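Long-range contacts in putative cytochrome P450 120 (Synechocystis sp., PDB 2VE3), which binds heme and retinoic acid and probably works as a cytochrome P450 monooxygenase: residues A[301-306]-A[362-367]; A[9-14]-A[328-333]; A[143-148]-A[433-438]. One frame throughout, in Å; residues are numbered along the deposited sequence.

Contact 1. Residues A[301-306]-A[362-367]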
loop_
_atom_site.group_PDB
_atom_site.type_symbol
_atom_site.label_atom_id
_atom_site.label_comp_id
_atom_site.label_asym_id
_atom_site.label_seq_id
_atom_site.Cartn_x
_atom_site.Cartn_y
_atom_site.Cartn_z
ATOM N N MET A 301 20.583 -7.930 -6.803
ATOM C CA MET A 301 20.428 -6.507 -7.106
ATOM C C MET A 301 20.444 -5.648 -5.845
ATOM O O MET A 301 19.428 -5.031 -5.517
ATOM C CB MET A 301 19.134 -6.270 -7.908
ATOM C CG MET A 301 19.146 -6.845 -9.314
ATOM S SD MET A 301 17.493 -7.032 -10.043
ATOM C CE MET A 301 17.948 -7.824 -11.581
ATOM N N PRO A 302 21.590 -5.610 -5.127
ATOM C CA PRO A 302 21.728 -4.813 -3.903
ATOM C C PRO A 302 21.537 -3.296 -4.082
ATOM O O PRO A 302 20.986 -2.644 -3.189
ATOM C CB PRO A 302 23.174 -5.102 -3.453
ATOM C CG PRO A 302 23.884 -5.528 -4.695
ATOM C CD PRO A 302 22.837 -6.344 -5.417
ATOM N N TYR A 303 22.020 -2.728 -5.185
ATOM C CA TYR A 303 21.834 -1.301 -5.400
ATOM C C TYR A 303 20.370 -0.958 -5.717
ATOM O O TYR A 303 19.856 0.033 -5.220
ATOM C CB TYR A 303 22.756 -0.758 -6.497
ATOM C CG TYR A 303 22.563 0.723 -6.691
ATOM C CD1 TYR A 303 23.020 1.626 -5.740
ATOM C CD2 TYR A 303 21.874 1.218 -7.811
ATOM C CE1 TYR A 303 22.834 2.980 -5.900
ATOM C CE2 TYR A 303 21.664 2.579 -7.970
ATOM C CZ TYR A 303 22.152 3.446 -7.019
ATOM O OH TYR A 303 21.966 4.783 -7.173
ATOM N N LEU A 304 19.707 -1.776 -6.541
ATOM C CA LEU A 304 18.282 -1.582 -6.828
ATOM C C LEU A 304 17.482 -1.692 -5.528
ATOM O O LEU A 304 16.578 -0.884 -5.280
ATOM C CB LEU A 304 17.771 -2.574 -7.883
ATOM C CG LEU A 304 16.276 -2.548 -8.222
ATOM C CD1 LEU A 304 15.828 -1.171 -8.740
ATOM C CD2 LEU A 304 15.897 -3.618 -9.223
ATOM N N ASP A 305 17.839 -2.673 -4.696
ATOM C CA ASP A 305 17.301 -2.771 -3.342
ATOM C C ASP A 305 17.283 -1.424 -2.610
ATOM O O ASP A 305 16.261 -1.060 -2.019
ATOM C CB ASP A 305 18.087 -3.782 -2.506
ATOM C CG ASP A 305 17.687 -5.221 -2.772
ATOM O OD1 ASP A 305 16.757 -5.493 -3.566
ATOM O OD2 ASP A 305 18.335 -6.100 -2.174
ATOM N N GLN A 306 18.420 -0.710 -2.630
ATOM C CA GLN A 306 18.536 0.623 -2.006
ATOM C C GLN A 306 17.598 1.685 -2.599
ATOM O O GLN A 306 16.999 2.474 -1.873
ATOM C CB GLN A 306 19.957 1.144 -2.140
ATOM C CG GLN A 306 20.972 0.478 -1.217
ATOM C CD GLN A 306 22.338 1.130 -1.344
ATOM O OE1 GLN A 306 22.464 2.367 -1.368
ATOM N NE2 GLN A 306 23.371 0.300 -1.438
ATOM N N PHE A 362 15.799 12.798 -2.953
ATOM C CA PHE A 362 15.837 11.394 -3.314
ATOM C C PHE A 362 17.286 10.912 -3.318
ATOM O O PHE A 362 18.049 11.221 -4.239
ATOM C CB PHE A 362 15.167 11.197 -4.683
ATOM C CG PHE A 362 15.146 9.778 -5.163
ATOM C CD1 PHE A 362 14.348 8.825 -4.536
ATOM C CD2 PHE A 362 15.909 9.393 -6.256
ATOM C CE1 PHE A 362 14.329 7.509 -4.968
ATOM C CE2 PHE A 362 15.899 8.063 -6.696
ATOM C CZ PHE A 362 15.094 7.122 -6.054
ATOM N N ASP A 363 17.661 10.154 -2.288
ATOM C CA ASP A 363 19.040 9.669 -2.135
ATOM C C ASP A 363 19.136 8.212 -1.641
ATOM O O ASP A 363 19.060 7.958 -0.453
ATOM C CB ASP A 363 19.813 10.610 -1.196
ATOM C CG ASP A 363 21.226 10.131 -0.903
ATOM O OD1 ASP A 363 21.859 9.450 -1.768
ATOM O OD2 ASP A 363 21.699 10.448 0.214
ATOM N N PRO A 364 19.254 7.254 -2.568
ATOM C CA PRO A 364 19.495 5.841 -2.297
ATOM C C PRO A 364 20.668 5.515 -1.332
ATOM O O PRO A 364 20.610 4.501 -0.628
ATOM C CB PRO A 364 19.762 5.284 -3.687
ATOM C CG PRO A 364 18.892 6.121 -4.561
ATOM C CD PRO A 364 19.078 7.496 -4.006
ATOM N N GLU A 365 21.694 6.370 -1.306
ATOM C CA GLU A 365 22.874 6.198 -0.450
ATOM C C GLU A 365 22.569 6.228 1.046
ATOM O O GLU A 365 23.454 5.987 1.842
ATOM C CB GLU A 365 23.953 7.257 -0.754
ATOM C CG GLU A 365 24.400 7.328 -2.203
ATOM C CD GLU A 365 25.084 6.061 -2.672
ATOM O OE1 GLU A 365 26.016 5.592 -1.989
ATOM O OE2 GLU A 365 24.694 5.530 -3.726
ATOM N N ARG A 366 21.332 6.547 1.431
ATOM C CA ARG A 366 20.928 6.477 2.831
ATOM C C ARG A 366 20.862 5.018 3.277
ATOM O O ARG A 366 21.034 4.715 4.458
ATOM C CB ARG A 366 19.561 7.146 3.066
ATOM C CG ARG A 366 19.394 8.583 2.587
ATOM C CD ARG A 366 17.913 9.008 2.742
ATOM N NE ARG A 366 17.560 10.263 2.071
ATOM C CZ ARG A 366 17.724 11.480 2.585
ATOM N NH1 ARG A 366 18.278 11.635 3.778
ATOM N NH2 ARG A 366 17.359 12.555 1.895
ATOM N N PHE A 367 20.610 4.118 2.330
ATOM C CA PHE A 367 20.421 2.697 2.638
ATOM C C PHE A 367 21.657 1.828 2.319
ATOM O O PHE A 367 21.635 0.601 2.504
ATOM C CB PHE A 367 19.119 2.176 1.991
ATOM C CG PHE A 367 17.894 2.897 2.490
ATOM C CD1 PHE A 367 17.255 2.476 3.657
ATOM C CD2 PHE A 367 17.436 4.044 1.846
ATOM C CE1 PHE A 367 16.166 3.156 4.154
ATOM C CE2 PHE A 367 16.347 4.731 2.336
ATOM C CZ PHE A 367 15.708 4.280 3.505
HETATM O O HOH W 1 22.604 6.223 -5.212
#
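Gln306 reaches across from the helix to the short 3-10 turn around Pro364, and its side chain bears the largest share of this contact. Its CB lies 3.7 Å from the carbonyl oxygen of Pro364. A chi1 of -74° sets Gln306 CG anti to its own carbonyl carbon and brings it 4.1 Å from Phe367 CB. The chain stays extended, and CD sits 3.8 Å from the carbonyl carbon of Phe367. At the tip, the modelled OE1 of Gln306 is 2.9 Å from Pro364 O; the amide is probably turned over in the model, and with it turned back this pair may be a hydrogen bond. Replacing Gln306 by an alanine would probably open a gap where CG and CD now lie against Phe367.

Tyr303 makes the second bridge, through water. The water lies in the plane of its ring, at the edge, bonded to OH, and donates to Glu365 OE2 at 2.7 Å. The ring edge also approaches that carboxylate directly, Tyr303 CE1 being 3.8 Å from Glu365 OE2, with the two planes 30° apart. Arg279 forms a salt bridge with the same oxygen, so a cation probably polarises the water-bridged carboxylate.

Residues 364-367 spell the P450 Pro-Glu-Arg-Phe motif, whose Arg366 pairs with Glu310 of helix 302-314, the K helix with its Glu-X-X-Arg signature. Tyr303 leans on Ile276 and Arg279 of helix 274-285, while Leu304 packs against helix 394-411.

Contact 2. Residues A[9-14]-A[328-333]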
loop_
_atom_site.group_PDB
_atom_site.type_symbol
_atom_site.label_atom_id
_atom_site.label_comp_id
_atom_site.label_asym_id
_atom_site.label_seq_id
_atom_site.Cartn_x
_atom_site.Cartn_y
_atom_site.Cartn_z
ATOM N N ASN A 9 -3.369 10.025 36.777
ATOM C CA ASN A 9 -2.422 11.158 36.550
ATOM C C ASN A 9 -3.040 12.302 35.743
ATOM O O ASN A 9 -3.805 12.069 34.793
ATOM C CB ASN A 9 -1.120 10.656 35.912
ATOM C CG ASN A 9 -0.243 9.880 36.900
ATOM O OD1 ASN A 9 -0.145 10.234 38.083
ATOM N ND2 ASN A 9 0.401 8.817 36.413
ATOM N N SER A 10 -2.684 13.529 36.128
ATOM C CA SER A 10 -3.368 14.756 35.694
ATOM C C SER A 10 -2.636 15.507 34.564
ATOM O O SER A 10 -2.153 16.630 34.753
ATOM C CB SER A 10 -3.544 15.681 36.904
ATOM O OG SER A 10 -3.373 14.971 38.127
ATOM N N LEU A 11 -2.574 14.879 33.390
ATOM C CA LEU A 11 -1.851 15.410 32.233
ATOM C C LEU A 11 -2.798 16.023 31.184
ATOM O O LEU A 11 -3.947 15.595 31.064
ATOM C CB LEU A 11 -0.999 14.298 31.605
ATOM C CG LEU A 11 0.133 13.686 32.443
ATOM C CD1 LEU A 11 0.587 12.392 31.834
ATOM C CD2 LEU A 11 1.316 14.630 32.600
ATOM N N PRO A 12 -2.323 17.021 30.408
ATOM C CA PRO A 12 -3.216 17.619 29.408
ATOM C C PRO A 12 -3.389 16.734 28.165
ATOM O O PRO A 12 -2.561 15.857 27.916
ATOM C CB PRO A 12 -2.474 18.890 29.018
ATOM C CG PRO A 12 -1.025 18.501 29.151
ATOM C CD PRO A 12 -0.979 17.627 30.370
ATOM N N ILE A 13 -4.455 16.969 27.400
ATOM C CA ILE A 13 -4.616 16.364 26.067
ATOM C C ILE A 13 -3.956 17.262 24.999
ATOM O O ILE A 13 -3.853 18.475 25.201
ATOM C CB ILE A 13 -6.121 16.065 25.699
ATOM C CG1 ILE A 13 -6.952 17.349 25.640
ATOM C CG2 ILE A 13 -6.729 15.028 26.657
ATOM C CD1 ILE A 13 -8.388 17.151 25.150
ATOM N N PRO A 14 -3.500 16.665 23.865
ATOM C CA PRO A 14 -2.791 17.416 22.830
ATOM C C PRO A 14 -3.533 18.643 22.316
ATOM O O PRO A 14 -4.760 18.708 22.429
ATOM C CB PRO A 14 -2.632 16.385 21.715
ATOM C CG PRO A 14 -2.573 15.096 22.431
ATOM C CD PRO A 14 -3.603 15.240 23.502
ATOM N N ASP A 328 -5.945 3.647 28.940
ATOM C CA ASP A 328 -5.582 5.052 29.114
ATOM C C ASP A 328 -4.054 5.128 29.087
ATOM O O ASP A 328 -3.371 4.311 29.721
ATOM C CB ASP A 328 -6.109 5.534 30.471
ATOM C CG ASP A 328 -6.709 6.924 30.421
ATOM O OD1 ASP A 328 -6.183 7.798 31.153
ATOM O OD2 ASP A 328 -7.705 7.148 29.684
ATOM N N CYS A 329 -3.507 6.089 28.346
ATOM C CA CYS A 329 -2.052 6.166 28.158
ATOM C C CYS A 329 -1.513 7.587 28.252
ATOM O O CYS A 329 -2.273 8.546 28.214
ATOM C CB CYS A 329 -1.651 5.543 26.808
ATOM S SG CYS A 329 -1.315 3.762 26.862
ATOM N N GLN A 330 -0.194 7.708 28.379
ATOM C CA GLN A 330 0.476 8.998 28.237
ATOM C C GLN A 330 1.686 8.877 27.313
ATOM O O GLN A 330 2.343 7.842 27.270
ATOM C CB GLN A 330 0.896 9.577 29.596
ATOM C CG GLN A 330 1.918 8.736 30.388
ATOM C CD GLN A 330 2.662 9.549 31.444
ATOM O OE1 GLN A 330 3.501 10.399 31.122
ATOM N NE2 GLN A 330 2.348 9.298 32.710
ATOM N N PHE A 331 1.977 9.939 26.574
ATOM C CA PHE A 331 3.140 9.942 25.693
ATOM C C PHE A 331 3.674 11.347 25.577
ATOM O O PHE A 331 2.921 12.279 25.311
ATOM C CB PHE A 331 2.824 9.345 24.306
ATOM C CG PHE A 331 3.981 9.413 23.331
ATOM C CD1 PHE A 331 5.172 8.718 23.586
ATOM C CD2 PHE A 331 3.884 10.169 22.164
ATOM C CE1 PHE A 331 6.256 8.793 22.697
ATOM C CE2 PHE A 331 4.962 10.241 21.260
ATOM C CZ PHE A 331 6.150 9.554 21.535
ATOM N N GLN A 332 4.981 11.484 25.787
ATOM C CA GLN A 332 5.655 12.781 25.797
ATOM C C GLN A 332 4.822 13.884 26.453
ATOM O O GLN A 332 4.619 14.955 25.875
ATOM C CB GLN A 332 6.142 13.160 24.390
ATOM C CG GLN A 332 7.537 12.608 24.098
ATOM C CD GLN A 332 7.888 12.526 22.623
ATOM O OE1 GLN A 332 8.853 11.847 22.246
ATOM N NE2 GLN A 332 7.119 13.210 21.780
ATOM N N GLY A 333 4.332 13.596 27.657
ATOM C CA GLY A 333 3.625 14.576 28.464
ATOM C C GLY A 333 2.143 14.782 28.208
ATOM O O GLY A 333 1.523 15.638 28.847
#
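Leu11 lays its CD1 methyl against the side chain of Gln330, with which it crosses obliquely. The methyl is almost equally far from the three heavy atoms of the amide, 3.5 Å from Gln330 CD and 3.7 Å from Gln330 NE2, and it also rests 3.6 Å from Gln330 CB. Gln330 CG, set by chi1 (62°) between the backbone N and the carbonyl carbon, is itself 4.2 Å from Leu11 CD1. A little beyond the amide, Asn9, the first modelled residue, approaches only loosely.

The other half of the contact gathers round one carbonyl. Gly333 O is 3.5 Å from Pro12 CD and 3.9 Å from Leu11 CD2, so carbon atoms of two side chains border this polar atom, and no hydrogen bond joins the two segments. Gln332 and Gly333 both have positive phi (38° and 84°), as in a type I' turn, and they link strands 329-331 and 334-336. This is the small β2 hairpin of the P450 fold, which follows strand 320-325 and precedes strand 341-345 along the chain. The N-terminal segment runs past the turn toward the second strand, where Pro12 makes a backbone hydrogen bond with His335, and Ile13 packs on His335, Pro337 and Trp340. On the hairpin itself, Asp328 holds His335 by a hydrogen bond, while the ring of Phe331 stacks on Phe67.

Contact 3. Residues A[143-148]-A[433-438]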
loop_
_atom_site.group_PDB
_atom_site.type_symbol
_atom_site.label_atom_id
_atom_site.label_comp_id
_atom_site.label_asym_id
_atom_site.label_seq_id
_atom_site.Cartn_x
_atom_site.Cartn_y
_atom_site.Cartn_z
ATOM N N TRP A 143 0.944 7.765 -18.228
ATOM C CA TRP A 143 1.351 6.520 -17.558
ATOM C C TRP A 143 0.502 6.073 -16.383
ATOM O O TRP A 143 0.245 4.882 -16.236
ATOM C CB TRP A 143 2.808 6.562 -17.083
ATOM C CG TRP A 143 3.561 5.297 -17.326
ATOM C CD1 TRP A 143 3.038 4.072 -17.615
ATOM C CD2 TRP A 143 4.987 5.133 -17.297
ATOM N NE1 TRP A 143 4.052 3.150 -17.788
ATOM C CE2 TRP A 143 5.257 3.778 -17.600
ATOM C CE3 TRP A 143 6.067 6.004 -17.053
ATOM C CZ2 TRP A 143 6.563 3.271 -17.667
ATOM C CZ3 TRP A 143 7.367 5.500 -17.136
ATOM C CH2 TRP A 143 7.599 4.149 -17.437
ATOM N N TYR A 144 0.090 7.001 -15.530
ATOM C CA TYR A 144 -0.556 6.585 -14.299
ATOM C C TYR A 144 -1.735 5.582 -14.521
ATOM O O TYR A 144 -1.724 4.511 -13.928
ATOM C CB TYR A 144 -0.895 7.778 -13.387
ATOM C CG TYR A 144 -1.562 7.340 -12.102
ATOM C CD1 TYR A 144 -0.816 6.758 -11.062
ATOM C CD2 TYR A 144 -2.944 7.475 -11.935
ATOM C CE1 TYR A 144 -1.425 6.319 -9.895
ATOM C CE2 TYR A 144 -3.566 7.056 -10.760
ATOM C CZ TYR A 144 -2.801 6.472 -9.749
ATOM O OH TYR A 144 -3.423 6.059 -8.602
ATOM N N PRO A 145 -2.716 5.909 -15.404
ATOM C CA PRO A 145 -3.856 5.013 -15.688
ATOM C C PRO A 145 -3.450 3.672 -16.285
ATOM O O PRO A 145 -4.123 2.662 -16.059
ATOM C CB PRO A 145 -4.670 5.796 -16.733
ATOM C CG PRO A 145 -4.247 7.200 -16.582
ATOM C CD PRO A 145 -2.815 7.157 -16.183
ATOM N N GLN A 146 -2.362 3.679 -17.049
ATOM C CA GLN A 146 -1.755 2.463 -17.586
ATOM C C GLN A 146 -1.178 1.554 -16.507
ATOM O O GLN A 146 -1.361 0.344 -16.562
ATOM C CB GLN A 146 -0.654 2.806 -18.591
ATOM C CG GLN A 146 -1.163 3.360 -19.915
ATOM C CD GLN A 146 -2.119 2.425 -20.637
ATOM O OE1 GLN A 146 -1.787 1.269 -20.949
ATOM N NE2 GLN A 146 -3.310 2.934 -20.927
ATOM N N LEU A 147 -0.462 2.147 -15.553
ATOM C CA LEU A 147 0.097 1.408 -14.426
ATOM C C LEU A 147 -1.018 0.759 -13.611
ATOM O O LEU A 147 -0.843 -0.348 -13.131
ATOM C CB LEU A 147 0.950 2.322 -13.544
ATOM C CG LEU A 147 2.274 2.807 -14.170
ATOM C CD1 LEU A 147 2.799 4.000 -13.388
ATOM C CD2 LEU A 147 3.336 1.700 -14.243
ATOM N N ARG A 148 -2.160 1.450 -13.501
ATOM C CA ARG A 148 -3.347 0.930 -12.822
ATOM C C ARG A 148 -3.921 -0.285 -13.536
ATOM O O ARG A 148 -4.385 -1.219 -12.883
ATOM C CB ARG A 148 -4.429 2.001 -12.674
ATOM C CG ARG A 148 -4.097 3.073 -11.657
ATOM C CD ARG A 148 -5.303 3.911 -11.276
ATOM N NE ARG A 148 -6.247 3.163 -10.454
ATOM C CZ ARG A 148 -6.159 3.007 -9.137
ATOM N NH1 ARG A 148 -5.150 3.557 -8.463
ATOM N NH2 ARG A 148 -7.083 2.288 -8.493
ATOM N N LYS A 433 -0.562 14.613 -10.167
ATOM C CA LYS A 433 -1.825 15.230 -10.615
ATOM C C LYS A 433 -2.124 15.056 -12.115
ATOM O O LYS A 433 -3.245 14.675 -12.480
ATOM C CB LYS A 433 -1.926 16.700 -10.192
ATOM C CG LYS A 433 -3.380 17.212 -10.070
ATOM C CD LYS A 433 -3.458 18.642 -9.572
ATOM C CE LYS A 433 -2.748 18.815 -8.212
ATOM N NZ LYS A 433 -2.739 20.235 -7.732
ATOM N N ASP A 434 -1.122 15.286 -12.966
ATOM C CA ASP A 434 -1.278 15.127 -14.417
ATOM C C ASP A 434 -0.990 13.741 -14.973
ATOM O O ASP A 434 -0.676 13.605 -16.156
ATOM C CB ASP A 434 -0.473 16.186 -15.195
ATOM C CG ASP A 434 -1.143 17.554 -15.178
ATOM O OD1 ASP A 434 -2.278 17.661 -14.666
ATOM O OD2 ASP A 434 -0.528 18.530 -15.654
ATOM N N ASN A 435 -1.116 12.720 -14.121
ATOM C CA ASN A 435 -1.074 11.298 -14.517
ATOM C C ASN A 435 0.192 10.788 -15.217
ATOM O O ASN A 435 0.149 9.777 -15.916
ATOM C CB ASN A 435 -2.301 10.903 -15.337
ATOM C CG ASN A 435 -3.606 11.186 -14.617
ATOM O OD1 ASN A 435 -3.929 10.552 -13.615
ATOM N ND2 ASN A 435 -4.366 12.142 -15.137
ATOM N N LEU A 436 1.300 11.500 -15.027
ATOM C CA LEU A 436 2.636 11.055 -15.438
ATOM C C LEU A 436 2.780 10.873 -16.939
ATOM O O LEU A 436 2.778 9.745 -17.452
ATOM C CB LEU A 436 3.032 9.767 -14.713
ATOM C CG LEU A 436 4.288 9.684 -13.839
ATOM C CD1 LEU A 436 4.859 8.278 -13.929
ATOM C CD2 LEU A 436 5.351 10.758 -14.101
ATOM N N ARG A 437 2.926 11.990 -17.645
ATOM C CA ARG A 437 3.067 11.962 -19.093
ATOM C C ARG A 437 4.526 11.732 -19.435
ATOM O O ARG A 437 5.396 12.483 -18.995
ATOM C CB ARG A 437 2.570 13.270 -19.707
ATOM C CG ARG A 437 1.126 13.583 -19.361
ATOM C CD ARG A 437 0.642 14.886 -20.002
ATOM N NE ARG A 437 -0.814 14.981 -19.881
ATOM C CZ ARG A 437 -1.674 14.361 -20.689
ATOM N NH1 ARG A 437 -1.227 13.614 -21.692
ATOM N NH2 ARG A 437 -2.985 14.489 -20.496
ATOM N N VAL A 438 4.781 10.684 -20.211
ATOM C CA VAL A 438 6.144 10.247 -20.554
ATOM C C VAL A 438 6.281 9.895 -22.035
ATOM O O VAL A 438 5.285 9.718 -22.726
ATOM C CB VAL A 438 6.569 9.005 -19.722
ATOM C CG1 VAL A 438 6.565 9.326 -18.232
ATOM C CG2 VAL A 438 5.665 7.790 -20.037
#
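The indole of Trp143 lies against Val438, its six-membered part meeting both valine methyls: Trp143 CE3 is 3.5 Å from Val438 CG2 and 3.6 Å from Val438 CG1. Leu436 adds its CB, 4.0 Å from Trp143 CB. Over one face of the indole, offset toward the rim, lies Leu147 CD1, and Trp135 and Trp414 meet the ring edge-to-face.

Tyr144 points its ring another way, with CG anti to the backbone N. The ring and the Asn435 amide are only 25° from parallel, and Asn435 OD1 comes 3.6 Å from Tyr144 CD2. Pro145 crosses Asn435 at about a right angle, CD against CB. Tyr144 OH accepts from Arg148 NH1, an arginine also paired with Glu175 and Glu257.

Between these side chains, Trp143 N donates to Leu436 O at 2.8 Å (160°) and Tyr144 N to Asn435 O at 2.8 Å (168°). Asn435 and Leu436, both with positive phi, turn the chain here, and their successive carbonyls accept from early N-H groups of helix 143-159, joining it to the turn that leads into strand 437-442 of the β3 sheet. Being wholly backbone, these bonds probably depend on main-chain shape, with Trp143, Leu436 and Val438 packed beside them.

From the N terminus, residues 9-14 are the first to enter a contact, followed by 143-148 and 301-306, before any loop is closed. The first closure is contact 2, when the chain reaches 328-333; contact 1 follows at 362-367, and contact 3 closes last, at 433-438. Contact 1 is therefore nested inside the loop of contact 3, whereas contact 2 crosses both. Contact 2 ties the N-terminal segment to the β2 hairpin, contact 1 joins the K helix to the loop before helix 394-411, and contact 3 links helix 143-159 to the turn before a C-terminal strand. Contacts 2 and 3 lie on opposite sides of the chain's centre, their own centres about 45 Å apart.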